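Side-chain contacts in Stk_08120 (Sulfolobus tokodaii str. 7, PDB 2EJX), which probably acts as a fatty acid carrier of a thermoacidophile-specific family within the Bet v 1-like clan: residues N14-I17 against D18-M21; V20-I23 against F24-P27; G53-A57 against F58-V62. All coordinates share one frame; numbering follows the deposited sequence.

Interaction 1 (N14-I17 against D18-M21)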
loop_
_atom_site.group_PDB
_atom_site.type_symbol
_atom_site.label_atom_id
_atom_site.label_comp_id
_atom_site.label_asym_id
_atom_site.label_seq_id
_atom_site.Cartn_x
_atom_site.Cartn_y
_atom_site.Cartn_z
ATOM N N ASN A 14 -9.441 11.928 -9.782
ATOM C CA ASN A 14 -10.763 12.181 -10.327
ATOM C C ASN A 14 -11.643 10.944 -10.361
ATOM O O ASN A 14 -12.757 10.976 -10.912
ATOM C CB ASN A 14 -10.614 12.686 -11.758
ATOM C CG ASN A 14 -10.149 14.113 -11.829
ATOM O OD1 ASN A 14 -10.317 14.887 -10.882
ATOM N ND2 ASN A 14 -9.627 14.494 -12.989
ATOM N N GLN A 15 -11.150 9.822 -9.835
ATOM C CA GLN A 15 -11.958 8.613 -9.791
ATOM C C GLN A 15 -12.855 8.712 -8.559
ATOM O O GLN A 15 -12.585 9.543 -7.674
ATOM C CB GLN A 15 -11.060 7.353 -9.719
ATOM C CG GLN A 15 -10.464 6.875 -11.021
ATOM C CD GLN A 15 -11.438 6.022 -11.796
ATOM O OE1 GLN A 15 -12.484 5.651 -11.288
ATOM N NE2 GLN A 15 -11.106 5.724 -13.036
ATOM N N ASP A 16 -13.911 7.911 -8.488
ATOM C CA ASP A 16 -14.798 7.949 -7.329
ATOM C C ASP A 16 -13.950 7.587 -6.121
ATOM O O ASP A 16 -13.405 6.484 -6.047
ATOM C CB ASP A 16 -15.967 6.968 -7.469
ATOM C CG ASP A 16 -16.869 6.937 -6.238
ATOM O OD1 ASP A 16 -16.424 6.539 -5.145
ATOM O OD2 ASP A 16 -18.056 7.304 -6.354
ATOM N N ILE A 17 -13.863 8.512 -5.184
ATOM C CA ILE A 17 -12.943 8.359 -4.059
ATOM C C ILE A 17 -13.239 7.144 -3.196
ATOM O O ILE A 17 -12.341 6.596 -2.598
ATOM C CB ILE A 17 -12.893 9.645 -3.162
ATOM C CG1 ILE A 17 -11.734 9.545 -2.154
ATOM C CG2 ILE A 17 -14.274 9.904 -2.452
ATOM C CD1 ILE A 17 -10.331 9.798 -2.738
ATOM N N ASP A 18 -14.496 6.736 -3.118
ATOM C CA ASP A 18 -14.843 5.654 -2.262
ATOM C C ASP A 18 -14.458 4.345 -2.912
ATOM O O ASP A 18 -13.959 3.434 -2.259
ATOM C CB ASP A 18 -16.324 5.762 -1.839
ATOM C CG ASP A 18 -16.565 6.999 -0.963
ATOM O OD1 ASP A 18 -15.751 7.263 -0.038
ATOM O OD2 ASP A 18 -17.525 7.743 -1.232
ATOM N N VAL A 19 -14.562 4.297 -4.229
ATOM C CA VAL A 19 -14.018 3.155 -4.977
ATOM C C VAL A 19 -12.514 3.041 -4.803
ATOM O O VAL A 19 -12.008 1.944 -4.587
ATOM C CB VAL A 19 -14.448 3.241 -6.484
ATOM C CG1 VAL A 19 -13.716 2.168 -7.329
ATOM C CG2 VAL A 19 -15.982 3.009 -6.563
ATOM N N VAL A 20 -11.815 4.158 -4.906
ATOM C CA VAL A 20 -10.376 4.154 -4.752
ATOM C C VAL A 20 -9.938 3.650 -3.373
ATOM O O VAL A 20 -9.015 2.835 -3.250
ATOM C CB VAL A 20 -9.811 5.542 -5.037
ATOM C CG1 VAL A 20 -8.309 5.581 -4.781
ATOM C CG2 VAL A 20 -10.138 5.975 -6.567
ATOM N N MET A 21 -10.568 4.202 -2.344
ATOM C CA MET A 21 -10.332 3.751 -0.962
ATOM C C MET A 21 -10.591 2.244 -0.806
ATOM O O MET A 21 -9.824 1.527 -0.134
ATOM C CB MET A 21 -11.208 4.551 0.009
ATOM C CG MET A 21 -10.844 6.026 0.178
ATOM S SD MET A 21 -9.170 6.240 0.885
ATOM C CE MET A 21 -9.430 5.659 2.535
#
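Asp16 reaches forward with its carboxylate over the first turn of helix 17-24, where OD1 accepts two backbone N-H groups. The bond from Asp18 N is the shorter at 2.8 Å, but bent, with an angle of 133° at the hydrogen. Val19 N donates to Asp16 OD1 over 3.1 Å and more nearly straight, at 159°. The two donors arrive from opposite faces of the carboxylate plane, both on the anti side of OD1. With CG anti to the backbone N (chi1 177°), the carboxylate is carried forward beside the amides that follow, which makes Asp16 the N-cap of the helix.

Regular helical bonding starts at the same residue: Val20 N meets Asp16 O at 3.0 Å in the carbonyl plane, and Met21 N reaches Ile17 O at 3.0 Å. The tightly packed part lies on the inner flank. Val20 CG2 comes to 3.6 Å from Gln15 CB, joining the residue before the cap to the first turn, as a hydrophobic staple does, though here through the methylene of a glutamine. Gln15 OE1 is held by Arg134 of helix 105-137. Ile17, Val20 and Met21 are buried, the first and last turned against strand 82-92. Between these two the contact is slack, Ile17 CG1 standing 4.3 Å from Met21 CG.

On the solvent side Asp16 and Asp18 are exposed, and Asp16 OD1 lies 4.2 Å from Asp18 OD2. Lys90 offers Asp18 a long, weak ion pair. Asp16 takes two amides of the first turn, and both acids sit at the N-terminal end of the helix, where the partial positive charge would tend to favour their negative forms and ease their mutual repulsion.

Interaction 2 (V20-I23 against F24-P27); sequences VMTI and FSDP
Val20 holds CG1 anti to its backbone N (chi1 176°), and Phe24, at chi1 -91°, swings its ring alongside. The two side chains run side by side, and Val20 CG1 meets the ring edge in its plane, 3.8 Å from Phe24 CD2. Ser25 has OG between its backbone N and carbonyl carbon (chi1 79°), which folds the hydroxyl back along the helix to donate to Thr22 O in a short bond of 2.5 Å. Along the backbone of the same Val20-Phe24 pair, Phe24 N donates to Val20 O at 3.0 Å. The next amide is shared: Ser25 N makes weak bonds to both Met21 O and Thr22 O. Asp26 N then bonds to Ile23 O at 3.0 Å, approaching well above the carbonyl plane, so the bonding has shortened from four residues to three. This is the junction of helices 17-24 and 27-34, the paired short helices that follow the first strand in Bet v 1-like folds. The Phe24 ring packs inward on Leu96 and Ile98 of strand 95-102 and lies edge-to-face with Phe29. Asp26 is the N-cap of the second helix: OD1 accepts from Ala28 N, while OD2 forms a salt bridge with Arg137 of helix 105-137.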
loop_
_atom_site.group_PDB
_atom_site.type_symbol
_atom_site.label_atom_id
_atom_site.label_comp_id
_atom_site.label_asym_id
_atom_site.label_seq_id
_atom_site.Cartn_x
_atom_site.Cartn_y
_atom_site.Cartn_z
ATOM N N VAL A 20 -11.815 4.158 -4.906
ATOM C CA VAL A 20 -10.376 4.154 -4.752
ATOM C C VAL A 20 -9.938 3.650 -3.373
ATOM O O VAL A 20 -9.015 2.835 -3.250
ATOM C CB VAL A 20 -9.811 5.542 -5.037
ATOM C CG1 VAL A 20 -8.309 5.581 -4.781
ATOM C CG2 VAL A 20 -10.138 5.975 -6.567
ATOM N N MET A 21 -10.568 4.202 -2.344
ATOM C CA MET A 21 -10.332 3.751 -0.962
ATOM C C MET A 21 -10.591 2.244 -0.806
ATOM O O MET A 21 -9.824 1.527 -0.134
ATOM C CB MET A 21 -11.208 4.551 0.009
ATOM C CG MET A 21 -10.844 6.026 0.178
ATOM S SD MET A 21 -9.170 6.240 0.885
ATOM C CE MET A 21 -9.430 5.659 2.535
ATOM N N THR A 22 -11.694 1.760 -1.361
ATOM C CA THR A 22 -11.994 0.331 -1.338
ATOM C C THR A 22 -10.905 -0.534 -1.979
ATOM O O THR A 22 -10.541 -1.573 -1.431
ATOM C CB THR A 22 -13.396 0.014 -1.963
ATOM O OG1 THR A 22 -14.395 0.730 -1.250
ATOM C CG2 THR A 22 -13.723 -1.471 -1.856
ATOM N N ILE A 23 -10.388 -0.118 -3.145
ATOM C CA ILE A 23 -9.289 -0.808 -3.782
ATOM C C ILE A 23 -8.027 -0.796 -2.885
ATOM O O ILE A 23 -7.367 -1.811 -2.749
ATOM C CB ILE A 23 -9.062 -0.291 -5.256
ATOM C CG1 ILE A 23 -10.294 -0.656 -6.092
ATOM C CG2 ILE A 23 -7.745 -0.796 -5.910
ATOM C CD1 ILE A 23 -10.316 0.056 -7.499
ATOM N N PHE A 24 -7.741 0.312 -2.249
ATOM C CA PHE A 24 -6.580 0.392 -1.358
ATOM C C PHE A 24 -6.732 -0.545 -0.141
ATOM O O PHE A 24 -5.715 -1.011 0.401
ATOM C CB PHE A 24 -6.330 1.851 -0.926
ATOM C CG PHE A 24 -5.384 2.582 -1.830
ATOM C CD1 PHE A 24 -4.030 2.245 -1.845
ATOM C CD2 PHE A 24 -5.846 3.608 -2.687
ATOM C CE1 PHE A 24 -3.131 2.902 -2.690
ATOM C CE2 PHE A 24 -4.950 4.284 -3.504
ATOM C CZ PHE A 24 -3.605 3.928 -3.520
ATOM N N SER A 25 -7.984 -0.878 0.222
ATOM C CA SER A 25 -8.260 -1.840 1.347
ATOM C C SER A 25 -8.009 -3.290 0.954
ATOM O O SER A 25 -8.033 -4.188 1.796
ATOM C CB SER A 25 -9.701 -1.701 1.844
ATOM O OG SER A 25 -10.630 -2.362 0.991
ATOM N N ASP A 26 -7.821 -3.556 -0.340
ATOM C CA ASP A 26 -7.365 -4.871 -0.794
ATOM C C ASP A 26 -5.837 -4.994 -0.753
ATOM O O ASP A 26 -5.116 -4.362 -1.540
ATOM C CB ASP A 26 -7.871 -5.128 -2.225
ATOM C CG ASP A 26 -7.475 -6.505 -2.772
ATOM O OD1 ASP A 26 -6.837 -7.312 -2.039
ATOM O OD2 ASP A 26 -7.809 -6.782 -3.955
ATOM N N PRO A 27 -5.316 -5.857 0.140
ATOM C CA PRO A 27 -3.862 -5.885 0.219
ATOM C C PRO A 27 -3.196 -6.436 -1.030
ATOM O O PRO A 27 -2.031 -6.147 -1.272
ATOM C CB PRO A 27 -3.595 -6.805 1.462
ATOM C CG PRO A 27 -4.760 -7.640 1.573
ATOM C CD PRO A 27 -5.933 -6.795 1.102
#

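Interaction 3 (G53-A57 against F58-V62)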
loop_
_atom_site.group_PDB
_atom_site.type_symbol
_atom_site.label_atom_id
_atom_site.label_comp_id
_atom_site.label_asym_id
_atom_site.label_seq_id
_atom_site.Cartn_x
_atom_site.Cartn_y
_atom_site.Cartn_z
ATOM N N GLY A 53 9.246 -10.094 -0.621
ATOM C CA GLY A 53 9.890 -9.204 -1.545
ATOM C C GLY A 53 11.402 -9.188 -1.319
ATOM O O GLY A 53 11.919 -9.837 -0.406
ATOM N N LYS A 54 12.074 -8.393 -2.140
ATOM C CA LYS A 54 13.516 -8.141 -2.006
ATOM C C LYS A 54 13.878 -6.725 -2.472
ATOM O O LYS A 54 13.304 -6.204 -3.440
ATOM C CB LYS A 54 14.294 -9.189 -2.784
ATOM C CG LYS A 54 15.825 -9.054 -2.729
ATOM C CD LYS A 54 16.495 -10.187 -3.434
ATOM C CE LYS A 54 17.971 -10.246 -3.042
ATOM N NZ LYS A 54 18.593 -11.472 -3.621
ATOM N N PHE A 55 14.826 -6.094 -1.776
ATOM C CA PHE A 55 15.449 -4.866 -2.267
ATOM C C PHE A 55 16.912 -4.918 -1.831
ATOM O O PHE A 55 17.223 -5.438 -0.746
ATOM C CB PHE A 55 14.763 -3.601 -1.769
ATOM C CG PHE A 55 14.773 -3.455 -0.287
ATOM C CD1 PHE A 55 15.732 -2.677 0.341
ATOM C CD2 PHE A 55 13.841 -4.127 0.496
ATOM C CE1 PHE A 55 15.762 -2.570 1.726
ATOM C CE2 PHE A 55 13.859 -4.017 1.892
ATOM C CZ PHE A 55 14.825 -3.249 2.503
ATOM N N LEU A 56 17.789 -4.418 -2.689
ATOM C CA LEU A 56 19.226 -4.628 -2.526
ATOM C C LEU A 56 19.475 -6.129 -2.277
ATOM O O LEU A 56 18.863 -6.964 -2.953
ATOM C CB LEU A 56 19.772 -3.752 -1.385
ATOM C CG LEU A 56 19.587 -2.222 -1.549
ATOM C CD1 LEU A 56 19.904 -1.561 -0.233
ATOM C CD2 LEU A 56 20.445 -1.649 -2.640
ATOM N N ALA A 57 20.334 -6.474 -1.314
ATOM C CA ALA A 57 20.593 -7.884 -0.997
ATOM C C ALA A 57 19.592 -8.519 -0.031
ATOM O O ALA A 57 19.744 -9.689 0.343
ATOM C CB ALA A 57 22.031 -8.075 -0.480
ATOM N N PHE A 58 18.539 -7.784 0.324
ATOM C CA PHE A 58 17.684 -8.183 1.419
ATOM C C PHE A 58 16.308 -8.698 1.037
ATOM O O PHE A 58 15.432 -7.911 0.754
ATOM C CB PHE A 58 17.538 -7.005 2.368
ATOM C CG PHE A 58 18.862 -6.396 2.712
ATOM C CD1 PHE A 58 19.770 -7.119 3.470
ATOM C CD2 PHE A 58 19.210 -5.141 2.244
ATOM C CE1 PHE A 58 21.032 -6.574 3.768
ATOM C CE2 PHE A 58 20.476 -4.583 2.534
ATOM C CZ PHE A 58 21.366 -5.311 3.291
ATOM N N SER A 59 16.133 -10.012 1.086
ATOM C CA SER A 59 14.807 -10.622 0.999
ATOM C C SER A 59 14.053 -10.449 2.297
ATOM O O SER A 59 14.633 -10.477 3.403
ATOM C CB SER A 59 14.931 -12.108 0.704
ATOM O OG SER A 59 15.544 -12.253 -0.565
ATOM N N TYR A 60 12.733 -10.305 2.192
ATOM C CA TYR A 60 11.932 -10.202 3.385
ATOM C C TYR A 60 10.592 -10.880 3.159
ATOM O O TYR A 60 10.150 -11.050 2.009
ATOM C CB TYR A 60 11.734 -8.745 3.831
ATOM C CG TYR A 60 10.968 -7.915 2.839
ATOM C CD1 TYR A 60 9.580 -7.767 2.953
ATOM C CD2 TYR A 60 11.614 -7.330 1.745
ATOM C CE1 TYR A 60 8.858 -7.024 2.032
ATOM C CE2 TYR A 60 10.906 -6.565 0.819
ATOM C CZ TYR A 60 9.520 -6.434 0.961
ATOM O OH TYR A 60 8.791 -5.686 0.060
ATOM N N LYS A 61 10.011 -11.309 4.267
ATOM C CA LYS A 61 8.672 -11.911 4.308
ATOM C C LYS A 61 7.807 -11.025 5.157
ATOM O O LYS A 61 8.125 -10.787 6.335
ATOM C CB LYS A 61 8.719 -13.288 4.960
ATOM C CG LYS A 61 9.109 -14.380 4.047
ATOM C CD LYS A 61 9.365 -15.680 4.827
ATOM C CE LYS A 61 8.174 -16.624 4.797
ATOM N NZ LYS A 61 7.186 -16.319 5.861
ATOM N N VAL A 62 6.714 -10.527 4.596
ATOM C CA VAL A 62 5.818 -9.677 5.348
ATOM C C VAL A 62 4.409 -10.326 5.342
ATOM O O VAL A 62 4.020 -11.004 4.369
ATOM C CB VAL A 62 5.851 -8.187 4.850
ATOM C CG1 VAL A 62 5.487 -8.098 3.394
ATOM C CG2 VAL A 62 4.967 -7.273 5.670
HETATM O O HOH W 1 18.209 -11.919 2.406
#
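Phe55 and Phe58 close a tight beta hairpin between strands 48-55 and 58-69, through a type II' turn with Leu56 and Ala57 at its corners. Backbone bonds define the register. Gly53 and Tyr60 form a hydrogen-bonded pair, Gly53 N to Tyr60 O at 2.9 Å and Tyr60 N to Gly53 O at 2.8 Å. Phe55 and Phe58 form the next, with Phe58 N to Phe55 O at 2.9 Å; both of its donors sit above the carbonyl planes.

Aromatic contacts occupy the face carrying Phe55, Phe58 and Tyr60. At chi1 64° the Tyr60 ring leans across the hairpin over Gly53, whose CA makes a CH-pi contact 4.0 Å from the ring centroid, 26° off the normal. Tyr60 CE2 also meets the edge of the Phe55 ring, 3.8 Å from CD2 of Phe55, and Tyr60 OH bonds to Pro36 O. Replacing Tyr60 by an alanine would probably leave Pro36 O without this partner and uncover Gly53 CA. Near the turn, Leu56 CB packs 3.9 Å from Phe58 CD2.

A single water beside the turn accepts from Ser59 N at 3.1 Å and donates weakly to Ala57 O.

Interactions 1 and 2 are consecutive ends of one element, helix 17-24, sharing Val20 and Met21, with centres about 9 Å apart. Interaction 3 belongs to the hairpin on the opposite side of the chain's centre, about 31 Å from interaction 1 between centres and about 24 Å from interaction 2. Interaction 2 is the most buried; the other two are only partly buried, with four exposed residues among the eight touching in interaction 3 and two among seven in interaction 1. Chemistry follows place: a carboxylate serves the amides at the helix start, a serine hydroxyl and an apolar pair mark its far end, and paired strands with aromatic rings build the hairpin. All three regions also touch helix 105-137.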